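Local coordinates for protein AvrA (Salmonella typhimurium, PDB 6BE0) that probably acetylates serine and threonine residues of target proteins using acetyl-CoA, and binds inositol hexakisphosphate and coenzyme A, at residues A[186-191]-A[290-295]; A[65-70]-A[294-299]; A[127-132]-A[206-211]; A[214-217]-A[222-225]. All coordinates share one frame; numbering follows the deposited sequence.

Contact 1. Residues A[186-191]-A[290-295]. With IHP (inositol hexakisphosphate), chain B.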
loop_
_atom_site.group_PDB
_atom_site.type_symbol
_atom_site.label_atom_id
_atom_site.label_comp_id
_atom_site.label_asym_id
_atom_site.label_seq_id
_atom_site.Cartn_x
_atom_site.Cartn_y
_atom_site.Cartn_z
ATOM N N CYS A 186 -4.196 -1.683 7.186
ATOM C CA CYS A 186 -3.789 -2.285 5.920
ATOM C C CYS A 186 -4.414 -1.562 4.729
ATOM O O CYS A 186 -3.753 -1.336 3.715
ATOM C CB CYS A 186 -4.158 -3.774 5.882
ATOM S SG CYS A 186 -5.920 -4.150 6.072
ATOM N N GLY A 187 -5.684 -1.195 4.860
ATOM C CA GLY A 187 -6.393 -0.506 3.797
ATOM C C GLY A 187 -5.821 0.861 3.465
ATOM O O GLY A 187 -5.663 1.206 2.297
ATOM N N ILE A 188 -5.506 1.643 4.492
ATOM C CA ILE A 188 -4.998 2.997 4.293
ATOM C C ILE A 188 -3.622 2.973 3.635
ATOM O O ILE A 188 -3.363 3.731 2.700
ATOM C CB ILE A 188 -4.904 3.778 5.624
ATOM C CG1 ILE A 188 -6.232 3.716 6.386
ATOM C CG2 ILE A 188 -4.502 5.233 5.369
ATOM C CD1 ILE A 188 -7.422 4.260 5.614
ATOM N N PHE A 189 -2.745 2.103 4.128
ATOM C CA PHE A 189 -1.411 1.959 3.559
ATOM C C PHE A 189 -1.485 1.566 2.087
ATOM O O PHE A 189 -0.790 2.137 1.251
ATOM C CB PHE A 189 -0.598 0.921 4.336
ATOM C CG PHE A 189 0.164 1.492 5.499
ATOM C CD1 PHE A 189 1.443 1.992 5.324
ATOM C CD2 PHE A 189 -0.395 1.524 6.766
ATOM C CE1 PHE A 189 2.149 2.517 6.390
ATOM C CE2 PHE A 189 0.305 2.050 7.835
ATOM C CZ PHE A 189 1.580 2.546 7.646
ATOM N N SER A 190 -2.338 0.597 1.773
ATOM C CA SER A 190 -2.440 0.093 0.408
ATOM C C SER A 190 -3.030 1.146 -0.530
ATOM O O SER A 190 -2.610 1.272 -1.682
ATOM C CB SER A 190 -3.288 -1.180 0.374
ATOM O OG SER A 190 -2.651 -2.239 1.069
ATOM N N LEU A 191 -4.003 1.900 -0.030
ATOM C CA LEU A 191 -4.630 2.953 -0.818
ATOM C C LEU A 191 -3.633 4.063 -1.124
ATOM O O LEU A 191 -3.575 4.565 -2.245
ATOM C CB LEU A 191 -5.843 3.524 -0.082
ATOM C CG LEU A 191 -6.597 4.659 -0.781
ATOM C CD1 LEU A 191 -7.094 4.236 -2.157
ATOM C CD2 LEU A 191 -7.755 5.121 0.087
ATOM N N LYS A 290 -4.277 9.495 10.690
ATOM C CA LYS A 290 -4.631 10.827 10.219
ATOM C C LYS A 290 -4.973 10.791 8.733
ATOM O O LYS A 290 -5.836 11.538 8.273
ATOM C CB LYS A 290 -3.495 11.820 10.480
ATOM C CG LYS A 290 -3.336 12.200 11.949
ATOM C CD LYS A 290 -2.056 12.983 12.213
ATOM C CE LYS A 290 -2.111 14.385 11.623
ATOM N NZ LYS A 290 -0.868 15.158 11.915
ATOM N N LYS A 291 -4.305 9.917 7.983
ATOM C CA LYS A 291 -4.567 9.800 6.551
ATOM C C LYS A 291 -5.973 9.264 6.297
ATOM O O LYS A 291 -6.641 9.684 5.352
ATOM C CB LYS A 291 -3.535 8.895 5.873
ATOM C CG LYS A 291 -3.646 8.863 4.345
ATOM C CD LYS A 291 -3.396 10.237 3.729
ATOM C CE LYS A 291 -3.523 10.221 2.213
ATOM N NZ LYS A 291 -2.480 9.387 1.562
ATOM N N ARG A 292 -6.416 8.333 7.138
ATOM C CA ARG A 292 -7.778 7.815 7.050
ATOM C C ARG A 292 -8.776 8.961 7.168
ATOM O O ARG A 292 -9.752 9.030 6.419
ATOM C CB ARG A 292 -8.048 6.773 8.141
ATOM C CG ARG A 292 -9.497 6.293 8.174
ATOM C CD ARG A 292 -9.759 5.278 9.275
ATOM N NE ARG A 292 -9.059 4.013 9.049
ATOM C CZ ARG A 292 -7.965 3.619 9.697
ATOM N NH1 ARG A 292 -7.411 4.376 10.637
ATOM N NH2 ARG A 292 -7.420 2.447 9.403
ATOM N N ILE A 293 -8.520 9.854 8.118
ATOM C CA ILE A 293 -9.398 10.992 8.363
ATOM C C ILE A 293 -9.432 11.917 7.149
ATOM O O ILE A 293 -10.495 12.388 6.747
ATOM C CB ILE A 293 -8.952 11.778 9.615
ATOM C CG1 ILE A 293 -9.068 10.884 10.855
ATOM C CG2 ILE A 293 -9.793 13.044 9.790
ATOM C CD1 ILE A 293 -8.489 11.487 12.116
ATOM N N ALA A 294 -8.264 12.174 6.571
ATOM C CA ALA A 294 -8.172 12.997 5.371
ATOM C C ALA A 294 -8.976 12.373 4.238
ATOM O O ALA A 294 -9.766 13.046 3.575
ATOM C CB ALA A 294 -6.721 13.171 4.955
ATOM N N GLU A 295 -8.765 11.077 4.031
ATOM C CA GLU A 295 -9.447 10.333 2.982
ATOM C C GLU A 295 -10.965 10.381 3.146
ATOM O O GLU A 295 -11.694 10.590 2.176
ATOM C CB GLU A 295 -8.962 8.884 2.976
ATOM C CG GLU A 295 -7.556 8.702 2.419
ATOM C CD GLU A 295 -7.520 8.672 0.901
ATOM O OE1 GLU A 295 -8.493 9.131 0.265
ATOM O OE2 GLU A 295 -6.518 8.181 0.342
HETATM C C1 IHP B . -0.296 14.550 -1.732
HETATM C C2 IHP B . -0.639 13.291 -0.945
HETATM C C3 IHP B . -0.196 13.412 0.503
HETATM C C4 IHP B . -0.763 14.664 1.138
HETATM C C5 IHP B . -0.207 15.871 0.405
HETATM C C6 IHP B . -0.665 15.864 -1.046
HETATM O O11 IHP B . -0.926 14.466 -2.999
HETATM P P1 IHP B . -0.031 14.066 -4.257
HETATM O O21 IHP B . -0.817 13.139 -5.158
HETATM O O31 IHP B . 1.229 13.353 -3.816
HETATM O O41 IHP B . 0.334 15.313 -5.018
HETATM O O12 IHP B . -2.057 13.025 -1.024
HETATM P P2 IHP B . -2.577 11.705 -1.727
HETATM O O22 IHP B . -1.982 11.565 -3.108
HETATM O O32 IHP B . -2.195 10.486 -0.921
HETATM O O42 IHP B . -4.083 11.764 -1.852
HETATM O O13 IHP B . -0.594 12.248 1.230
HETATM P P3 IHP B . 0.521 11.227 1.734
HETATM O O23 IHP B . 0.017 9.812 1.588
HETATM O O33 IHP B . 1.796 11.376 0.938
HETATM O O43 IHP B . 0.817 11.485 3.188
HETATM O O14 IHP B . -0.486 14.693 2.551
HETATM P P4 IHP B . 0.975 14.935 3.189
HETATM O O24 IHP B . 1.203 13.937 4.302
HETATM O O34 IHP B . 2.075 14.777 2.164
HETATM O O44 IHP B . 1.044 16.312 3.789
HETATM O O15 IHP B . -0.592 17.096 1.032
HETATM P P5 IHP B . 0.392 18.335 0.954
HETATM O O25 IHP B . 1.422 18.113 -0.134
HETATM O O35 IHP B . -0.404 19.577 0.645
HETATM O O45 IHP B . 1.111 18.527 2.267
HETATM O O16 IHP B . -2.070 16.102 -1.123
HETATM P P6 IHP B . -2.603 17.203 -2.099
HETATM O O26 IHP B . -4.054 17.480 -1.805
HETATM O O36 IHP B . -1.810 18.472 -1.927
HETATM O O46 IHP B . -2.486 16.735 -3.528
#

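Contact 2. Residues A[65-70]-A[294-299]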
loop_
_atom_site.group_PDB
_atom_site.type_symbol
_atom_site.label_atom_id
_atom_site.label_comp_id
_atom_site.label_asym_id
_atom_site.label_seq_id
_atom_site.Cartn_x
_atom_site.Cartn_y
_atom_site.Cartn_z
ATOM N N GLU A 65 -10.576 -1.763 10.330
ATOM C CA GLU A 65 -10.568 -2.545 9.094
ATOM C C GLU A 65 -11.942 -2.617 8.439
ATOM O O GLU A 65 -12.078 -2.388 7.239
ATOM C CB GLU A 65 -10.065 -3.967 9.361
ATOM C CG GLU A 65 -8.701 -4.037 10.014
ATOM C CD GLU A 65 -8.180 -5.454 10.131
ATOM O OE1 GLU A 65 -8.913 -6.394 9.756
ATOM O OE2 GLU A 65 -7.037 -5.626 10.604
ATOM N N GLU A 66 -12.954 -2.944 9.236
ATOM C CA GLU A 66 -14.308 -3.121 8.728
ATOM C C GLU A 66 -14.823 -1.848 8.063
ATOM O O GLU A 66 -15.458 -1.904 7.011
ATOM C CB GLU A 66 -15.252 -3.541 9.858
ATOM C CG GLU A 66 -16.711 -3.679 9.439
ATOM C CD GLU A 66 -16.896 -4.623 8.264
ATOM O OE1 GLU A 66 -16.559 -5.819 8.401
ATOM O OE2 GLU A 66 -17.374 -4.169 7.201
ATOM N N THR A 67 -14.542 -0.702 8.673
ATOM C CA THR A 67 -15.002 0.572 8.131
ATOM C C THR A 67 -14.236 0.908 6.854
ATOM O O THR A 67 -14.827 1.358 5.872
ATOM C CB THR A 67 -14.846 1.717 9.150
ATOM O OG1 THR A 67 -15.564 1.393 10.348
ATOM C CG2 THR A 67 -15.384 3.028 8.579
ATOM N N ASP A 68 -12.924 0.686 6.868
ATOM C CA ASP A 68 -12.107 0.887 5.675
ATOM C C ASP A 68 -12.657 0.073 4.509
ATOM O O ASP A 68 -12.791 0.584 3.399
ATOM C CB ASP A 68 -10.649 0.501 5.934
ATOM C CG ASP A 68 -9.908 1.528 6.770
ATOM O OD1 ASP A 68 -10.417 2.657 6.940
ATOM O OD2 ASP A 68 -8.798 1.205 7.246
ATOM N N LEU A 69 -12.980 -1.191 4.771
ATOM C CA LEU A 69 -13.539 -2.065 3.744
ATOM C C LEU A 69 -14.815 -1.468 3.161
ATOM O O LEU A 69 -14.988 -1.422 1.944
ATOM C CB LEU A 69 -13.830 -3.455 4.311
ATOM C CG LEU A 69 -14.315 -4.480 3.279
ATOM C CD1 LEU A 69 -13.190 -4.860 2.325
ATOM C CD2 LEU A 69 -14.888 -5.715 3.956
ATOM N N GLU A 70 -15.704 -1.011 4.037
ATOM C CA GLU A 70 -16.979 -0.444 3.611
ATOM C C GLU A 70 -16.787 0.823 2.782
ATOM O O GLU A 70 -17.501 1.049 1.805
ATOM C CB GLU A 70 -17.860 -0.137 4.825
ATOM C CG GLU A 70 -18.372 -1.373 5.552
ATOM C CD GLU A 70 -19.172 -1.031 6.796
ATOM O OE1 GLU A 70 -19.836 0.027 6.808
ATOM O OE2 GLU A 70 -19.134 -1.822 7.763
ATOM N N ALA A 294 -8.264 12.174 6.571
ATOM C CA ALA A 294 -8.172 12.997 5.371
ATOM C C ALA A 294 -8.976 12.373 4.238
ATOM O O ALA A 294 -9.766 13.046 3.575
ATOM C CB ALA A 294 -6.721 13.171 4.955
ATOM N N GLU A 295 -8.765 11.077 4.031
ATOM C CA GLU A 295 -9.447 10.333 2.982
ATOM C C GLU A 295 -10.965 10.381 3.146
ATOM O O GLU A 295 -11.694 10.590 2.176
ATOM C CB GLU A 295 -8.962 8.884 2.976
ATOM C CG GLU A 295 -7.556 8.702 2.419
ATOM C CD GLU A 295 -7.520 8.672 0.901
ATOM O OE1 GLU A 295 -8.493 9.131 0.265
ATOM O OE2 GLU A 295 -6.518 8.181 0.342
ATOM N N TYR A 296 -11.437 10.193 4.375
ATOM C CA TYR A 296 -12.870 10.236 4.655
ATOM C C TYR A 296 -13.437 11.635 4.428
ATOM O O TYR A 296 -14.498 11.793 3.823
ATOM C CB TYR A 296 -13.161 9.796 6.093
ATOM C CG TYR A 296 -12.998 8.313 6.362
ATOM C CD1 TYR A 296 -12.359 7.477 5.455
ATOM C CD2 TYR A 296 -13.498 7.748 7.527
ATOM C CE1 TYR A 296 -12.216 6.125 5.707
ATOM C CE2 TYR A 296 -13.361 6.398 7.786
ATOM C CZ TYR A 296 -12.720 5.592 6.875
ATOM O OH TYR A 296 -12.585 4.249 7.137
ATOM N N LYS A 297 -12.729 12.646 4.924
ATOM C CA LYS A 297 -13.187 14.026 4.810
ATOM C C LYS A 297 -13.323 14.452 3.352
ATOM O O LYS A 297 -14.193 15.254 3.013
ATOM C CB LYS A 297 -12.233 14.973 5.540
ATOM C CG LYS A 297 -12.418 15.009 7.050
ATOM C CD LYS A 297 -11.519 16.057 7.687
ATOM C CE LYS A 297 -11.726 16.145 9.188
ATOM N NZ LYS A 297 -10.883 17.212 9.793
ATOM N N SER A 298 -12.464 13.913 2.493
ATOM C CA SER A 298 -12.493 14.252 1.073
ATOM C C SER A 298 -13.797 13.801 0.422
ATOM O O SER A 298 -14.284 14.438 -0.511
ATOM C CB SER A 298 -11.304 13.622 0.345
ATOM O OG SER A 298 -10.075 14.117 0.846
ATOM N N LEU A 299 -14.361 12.702 0.916
ATOM C CA LEU A 299 -15.627 12.197 0.395
ATOM C C LEU A 299 -16.774 13.140 0.747
ATOM O O LEU A 299 -17.775 13.208 0.032
ATOM C CB LEU A 299 -15.915 10.796 0.938
ATOM C CG LEU A 299 -14.952 9.687 0.508
ATOM C CD1 LEU A 299 -15.246 8.406 1.274
ATOM C CD2 LEU A 299 -15.034 9.440 -0.992
#

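Contact 3. Residues A[127-132]-A[206-211]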
loop_
_atom_site.group_PDB
_atom_site.type_symbol
_atom_site.label_atom_id
_atom_site.label_comp_id
_atom_site.label_asym_id
_atom_site.label_seq_id
_atom_site.Cartn_x
_atom_site.Cartn_y
_atom_site.Cartn_z
ATOM N N VAL A 127 -1.882 -4.077 -1.841
ATOM C CA VAL A 127 -1.886 -3.399 -3.132
ATOM C C VAL A 127 -0.975 -4.127 -4.115
ATOM O O VAL A 127 0.122 -4.559 -3.761
ATOM C CB VAL A 127 -1.449 -1.920 -3.004
ATOM C CG1 VAL A 127 -0.026 -1.809 -2.478
ATOM C CG2 VAL A 127 -1.591 -1.204 -4.343
ATOM N N VAL A 128 -1.452 -4.268 -5.349
ATOM C CA VAL A 128 -0.697 -4.915 -6.415
ATOM C C VAL A 128 -0.421 -3.915 -7.527
ATOM O O VAL A 128 -1.325 -3.198 -7.947
ATOM C CB VAL A 128 -1.459 -6.125 -7.001
ATOM C CG1 VAL A 128 -0.682 -6.750 -8.159
ATOM C CG2 VAL A 128 -1.734 -7.158 -5.922
ATOM N N ASP A 129 0.821 -3.867 -7.999
ATOM C CA ASP A 129 1.163 -3.035 -9.147
ATOM C C ASP A 129 1.293 -3.897 -10.396
ATOM O O ASP A 129 1.977 -4.922 -10.389
ATOM C CB ASP A 129 2.458 -2.261 -8.904
ATOM C CG ASP A 129 2.640 -1.105 -9.879
ATOM O OD1 ASP A 129 1.626 -0.556 -10.361
ATOM O OD2 ASP A 129 3.799 -0.737 -10.157
ATOM N N PHE A 130 0.627 -3.462 -11.460
ATOM C CA PHE A 130 0.561 -4.198 -12.719
ATOM C C PHE A 130 1.203 -3.374 -13.832
ATOM O O PHE A 130 0.863 -2.210 -14.030
ATOM C CB PHE A 130 -0.898 -4.534 -13.050
ATOM C CG PHE A 130 -1.097 -5.149 -14.406
ATOM C CD1 PHE A 130 -1.119 -6.525 -14.562
ATOM C CD2 PHE A 130 -1.284 -4.349 -15.520
ATOM C CE1 PHE A 130 -1.312 -7.089 -15.809
ATOM C CE2 PHE A 130 -1.477 -4.907 -16.767
ATOM C CZ PHE A 130 -1.491 -6.279 -16.913
ATOM N N ARG A 131 2.136 -3.987 -14.554
ATOM C CA ARG A 131 2.904 -3.285 -15.579
ATOM C C ARG A 131 3.323 -4.240 -16.693
ATOM O O ARG A 131 4.021 -5.222 -16.438
ATOM C CB ARG A 131 4.142 -2.632 -14.948
ATOM C CG ARG A 131 5.014 -1.814 -15.902
ATOM C CD ARG A 131 4.584 -0.355 -15.957
ATOM N NE ARG A 131 4.770 0.333 -14.678
ATOM C CZ ARG A 131 5.875 0.984 -14.318
ATOM N NH1 ARG A 131 6.921 1.050 -15.132
ATOM N NH2 ARG A 131 5.936 1.575 -13.133
ATOM N N VAL A 132 2.897 -3.962 -17.925
ATOM C CA VAL A 132 3.396 -4.720 -19.070
ATOM C C VAL A 132 4.575 -3.941 -19.635
ATOM O O VAL A 132 4.523 -2.720 -19.791
ATOM C CB VAL A 132 2.320 -4.980 -20.170
ATOM C CG1 VAL A 132 0.983 -5.375 -19.550
ATOM C CG2 VAL A 132 2.146 -3.786 -21.090
ATOM N N LYS A 206 12.636 -0.048 -12.672
ATOM C CA LYS A 206 13.709 -0.996 -12.378
ATOM C C LYS A 206 13.219 -2.259 -11.669
ATOM O O LYS A 206 13.607 -3.367 -12.038
ATOM C CB LYS A 206 14.796 -0.327 -11.531
ATOM C CG LYS A 206 15.987 -1.237 -11.252
ATOM C CD LYS A 206 17.174 -0.474 -10.681
ATOM C CE LYS A 206 18.327 -1.411 -10.335
ATOM N NZ LYS A 206 18.827 -2.169 -11.519
ATOM N N ILE A 207 12.374 -2.101 -10.654
ATOM C CA ILE A 207 11.905 -3.254 -9.889
ATOM C C ILE A 207 11.009 -4.141 -10.754
ATOM O O ILE A 207 11.007 -5.364 -10.613
ATOM C CB ILE A 207 11.145 -2.828 -8.606
ATOM C CG1 ILE A 207 10.793 -4.059 -7.764
ATOM C CG2 ILE A 207 9.892 -2.032 -8.950
ATOM C CD1 ILE A 207 10.334 -3.733 -6.354
ATOM N N HIS A 208 10.252 -3.520 -11.652
ATOM C CA HIS A 208 9.429 -4.265 -12.599
ATOM C C HIS A 208 10.303 -4.959 -13.635
ATOM O O HIS A 208 10.004 -6.066 -14.083
ATOM C CB HIS A 208 8.433 -3.338 -13.296
ATOM C CG HIS A 208 7.204 -3.059 -12.492
ATOM N ND1 HIS A 208 6.243 -4.015 -12.249
ATOM C CD2 HIS A 208 6.775 -1.930 -11.880
ATOM C CE1 HIS A 208 5.276 -3.490 -11.519
ATOM N NE2 HIS A 208 5.574 -2.225 -11.283
ATOM N N GLU A 209 11.385 -4.291 -14.011
ATOM C CA GLU A 209 12.316 -4.818 -14.995
ATOM C C GLU A 209 13.039 -6.042 -14.442
ATOM O O GLU A 209 13.171 -7.058 -15.122
ATOM C CB GLU A 209 13.317 -3.734 -15.398
ATOM C CG GLU A 209 14.170 -4.070 -16.607
ATOM C CD GLU A 209 14.955 -2.873 -17.107
ATOM O OE1 GLU A 209 14.939 -1.826 -16.424
ATOM O OE2 GLU A 209 15.583 -2.976 -18.183
ATOM N N ASP A 210 13.492 -5.940 -13.197
ATOM C CA ASP A 210 14.205 -7.034 -12.547
ATOM C C ASP A 210 13.267 -8.195 -12.227
ATOM O O ASP A 210 13.693 -9.348 -12.174
ATOM C CB ASP A 210 14.888 -6.541 -11.268
ATOM C CG ASP A 210 16.136 -5.720 -11.549
ATOM O OD1 ASP A 210 16.677 -5.804 -12.674
ATOM O OD2 ASP A 210 16.585 -4.996 -10.636
ATOM N N ASN A 211 11.993 -7.890 -12.009
ATOM C CA ASN A 211 10.989 -8.927 -11.806
ATOM C C ASN A 211 10.823 -9.755 -13.076
ATOM O O ASN A 211 10.791 -10.986 -13.034
ATOM C CB ASN A 211 9.650 -8.312 -11.395
ATOM C CG ASN A 211 8.597 -9.359 -11.076
ATOM O OD1 ASN A 211 8.919 -10.485 -10.696
ATOM N ND2 ASN A 211 7.329 -8.990 -11.232
#

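Contact 4. Residues A[214-217]-A[222-225]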
loop_
_atom_site.group_PDB
_atom_site.type_symbol
_atom_site.label_atom_id
_atom_site.label_comp_id
_atom_site.label_asym_id
_atom_site.label_seq_id
_atom_site.Cartn_x
_atom_site.Cartn_y
_atom_site.Cartn_z
ATOM N N GLU A 214 13.778 -11.766 -13.885
ATOM C CA GLU A 214 13.994 -12.720 -12.804
ATOM C C GLU A 214 15.321 -12.451 -12.099
ATOM O O GLU A 214 16.116 -13.365 -11.880
ATOM C CB GLU A 214 13.947 -14.153 -13.343
ATOM C CG GLU A 214 12.735 -14.431 -14.227
ATOM C CD GLU A 214 12.605 -15.895 -14.606
ATOM O OE1 GLU A 214 12.422 -16.728 -13.694
ATOM O OE2 GLU A 214 12.689 -16.211 -15.813
ATOM N N ARG A 215 15.543 -11.185 -11.754
ATOM C CA ARG A 215 16.738 -10.761 -11.029
ATOM C C ARG A 215 16.363 -10.073 -9.722
ATOM O O ARG A 215 17.193 -9.408 -9.102
ATOM C CB ARG A 215 17.577 -9.806 -11.880
ATOM C CG ARG A 215 17.949 -10.331 -13.254
ATOM C CD ARG A 215 18.914 -9.376 -13.941
ATOM N NE ARG A 215 18.357 -8.026 -14.056
ATOM C CZ ARG A 215 17.928 -7.467 -15.186
ATOM N NH1 ARG A 215 17.987 -8.118 -16.342
ATOM N NH2 ARG A 215 17.440 -6.233 -15.161
ATOM N N LEU A 216 15.109 -10.234 -9.309
ATOM C CA LEU A 216 14.587 -9.520 -8.151
ATOM C C LEU A 216 14.674 -10.362 -6.884
ATOM O O LEU A 216 15.408 -10.025 -5.955
ATOM C CB LEU A 216 13.137 -9.102 -8.404
ATOM C CG LEU A 216 12.469 -8.249 -7.326
ATOM C CD1 LEU A 216 13.199 -6.925 -7.141
ATOM C CD2 LEU A 216 11.013 -8.014 -7.685
ATOM N N CYS A 217 13.923 -11.458 -6.856
ATOM C CA CYS A 217 13.858 -12.319 -5.682
ATOM C C CYS A 217 14.872 -13.455 -5.771
ATOM O O CYS A 217 15.542 -13.781 -4.791
ATOM C CB CYS A 217 12.448 -12.888 -5.517
ATOM S SG CYS A 217 11.170 -11.635 -5.269
ATOM N N PHE A 222 10.039 -14.384 -1.420
ATOM C CA PHE A 222 9.598 -13.007 -1.600
ATOM C C PHE A 222 10.773 -12.058 -1.405
ATOM O O PHE A 222 11.863 -12.483 -1.025
ATOM C CB PHE A 222 8.472 -12.665 -0.620
ATOM C CG PHE A 222 8.882 -12.721 0.823
ATOM C CD1 PHE A 222 9.334 -11.586 1.473
ATOM C CD2 PHE A 222 8.808 -13.907 1.531
ATOM C CE1 PHE A 222 9.709 -11.635 2.804
ATOM C CE2 PHE A 222 9.182 -13.963 2.860
ATOM C CZ PHE A 222 9.632 -12.824 3.497
ATOM N N LEU A 223 10.546 -10.775 -1.665
ATOM C CA LEU A 223 11.588 -9.769 -1.522
ATOM C C LEU A 223 11.558 -9.172 -0.114
ATOM O O LEU A 223 10.573 -8.541 0.265
ATOM C CB LEU A 223 11.410 -8.668 -2.567
ATOM C CG LEU A 223 12.584 -7.698 -2.714
ATOM C CD1 LEU A 223 13.731 -8.358 -3.465
ATOM C CD2 LEU A 223 12.144 -6.420 -3.407
ATOM N N PRO A 224 12.634 -9.367 0.670
ATOM C CA PRO A 224 12.627 -8.811 2.027
ATOM C C PRO A 224 12.729 -7.289 2.020
ATOM O O PRO A 224 13.048 -6.704 0.983
ATOM C CB PRO A 224 13.857 -9.449 2.674
ATOM C CG PRO A 224 14.775 -9.716 1.541
ATOM C CD PRO A 224 13.899 -10.062 0.370
ATOM N N SER A 225 12.465 -6.665 3.163
ATOM C CA SER A 225 12.364 -5.210 3.242
ATOM C C SER A 225 13.675 -4.495 2.920
ATOM O O SER A 225 13.671 -3.473 2.232
ATOM C CB SER A 225 11.882 -4.793 4.633
ATOM O OG SER A 225 12.788 -5.215 5.635
#

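Contact 1. Residues A[186-191]-A[290-295]
I188 of helix 186-199 reaches helix 287-300 with both of its branches. Its CG2 lies anti to the backbone N and meets the root of K291, 3.8 Å from K291 CB. The other arm, beside the backbone N, crosses R292 at about a right angle: I188 CG1 sits over one face of the guanidinium, toward its rim and 3.5 Å from R292 NH2, while I188 CD1 rests 3.6 Å from R292 CB. Isoleucine suits the place because its two branches can serve neighbouring residues of the facing helix at once. The short helical segments cross at 71°, with their axes 9.9 Å apart.

One turn further along, L191 and E295 approach from opposite directions, and L191 CD2 comes within 3.3 Å of E295 OE2. That oxygen has its polar partner in K195, so the leucine methyl lies against a carboxylate already engaged in a salt bridge. The R292 guanidinium has salt bridges to E185 and D68.

K291 has two roles. Its CB and CG belong to the apolar seam, but bends at chi2 (62°) and chi4 (-65°) carry the amine out to inositol hexakisphosphate, where K291 NZ donates hydrogen bonds to O23 (2.5 Å) and O32 (2.7 Å). These oxygens belong to different phosphates, and K196, K238, H239 and K263 grip the same ligand. A long, flexible lysine can thus pack on I188 with its stem and bind with its tip, and the ligand site and the helix interface share this one side chain.

Contact 2. Residues A[65-70]-A[294-299]
Within 294-299, Y296 makes the contact with helix 65-82, its ring reaching out to D68 and T67. This length matters, for the nearest CA atoms of the two segments, those of D68 and Y296, are 9.4 Å apart.

The polar part is a single hydrogen bond. Y296 OH donates to D68 OD1 at 2.7 Å, meeting that oxygen nearly along its C-O axis, and the carboxylate plane stands 85° from the ring plane. The carboxylate swings in toward the phenol although the D68 CB does not point at Y296, and the second oxygen, OD2, forms a salt bridge with R292.

The van der Waals part is small: the T67 methyl CG2, placed anti to the backbone N (chi1 -57° for OG1), lies against the hydroxyl, 3.4 Å from Y296 OH, and 4.0 Å from Y296 CE2, approaching the ring obliquely. Threonine offers a methyl here. Behind this tip, L43, V47 and L50 of helix 40-55 pack against the tyrosine, giving its ring apolar company.

Tyrosine combines a rigid apolar span with a polar end, and aspartate offers two oxygens, one for the phenol and one for the guanidinium of R292. So placed, the D68 carboxylate is probably stabilised as the anion.

Contact 3. Residues A[127-132]-A[206-211]
H208 is met by two residues of strand 125-133, one at the edge of its ring and the other over a face. At the edge, H208 NE2 donates to D129 OD2 over 2.6 Å, a nearly straight bond with an N-H...O angle of 164°. The oxygen lies close to the imidazole plane, yet the donor stands above the carboxylate plane, 46° out of it; the planes of the two groups are 63° apart. Over the face, R131 CB makes a CH-pi contact, 3.7 Å from the centroid of the H208 ring and almost on the ring normal. The rest of R131 folds back through bends at chi2 and chi3, leaving the guanidinium beside the ring: H208 CD2 lies over one guanidinium face, 3.8 Å from R131 NH2.

D129 and R131, two residues apart on a β-strand, project from the same face of the five-stranded mixed sheet, the one on which helix 205-212 lies. V128 and F130 project from the other face, toward helix 94-106. Strand 125-133 runs in the sheet between antiparallel neighbours 111-117 and 136-143.

Both neighbours contribute to the second shell. R113 forms a salt bridge with D129 OD1, holding the carboxylate by its other oxygen. S138 is hydrogen-bonded to H208 ND1, leaving both ring nitrogens engaged and the imidazole's rotation restrained; N211, one turn further along the helix, also reaches the S138 hydroxyl. From the connection between helices 186-199 and 205-212, F201 offers its carbonyl to R131 NH2 and its ring to a cation-pi contact with the arginine.

Contact 4. Residues A[214-217]-A[222-225]
The chi1 torsions of L216 (-176°) and L223 (-168°) hold each CG opposite its own backbone N, and the two branched ends then meet at about a right angle. L216 CD1 touches L223 CD2 at 3.9 Å, while L223 CD1 tucks in against the backbone, 3.4 Å from L216 O. C217 turns its sulfur the other way, beside the backbone N (chi1 -61°), and C217 SG fits against the chain at F222 and L223, 4.0 Å from L223 CB and 3.8 Å from L223 N. No hydrogen bond crosses between the two segments.

Both segments belong to the loop between helix 205-212 and helix 225-228. The first helix is closed by a Schellman motif, in which E214 takes up the positive phi that ends its last turn; P224 occupies the N-cap position of the second, where a residue without a backbone N-H costs no bond. A small cysteine lets its sulfur lie against the backbone between F222 and L223, and leucines suit the buried side of the loop.

L223 is also fastened by backbone hydrogen bonds to M174 and E176 of strand 170-176, an outermost strand of the main sheet. L216 packs on A173 of that strand and on Y231.

How the contacts relate
Contacts 1 and 2 share helix 287-300, with centres about 7 Å apart, and are joined by the salt bridge from R292 NH2 to D68 OD2 at 2.8 Å. Contact 1 holds K291 of the inositol hexakisphosphate pocket, whereas the Y296 side chain of contact 2 lies about 12 Å from that ligand; the R292 side chain stands about 10 Å from coenzyme A. Contacts 3 and 4 lie on the other side of the chain's centre and form a second pair, about 11 Å apart between centres, joined by a salt bridge of 2.6 Å from R215 NH2 to D210 OD1. Although the centres of contacts 1 and 3 are about 23 Å apart, S190 OG packs 3.5 Å from V127 N.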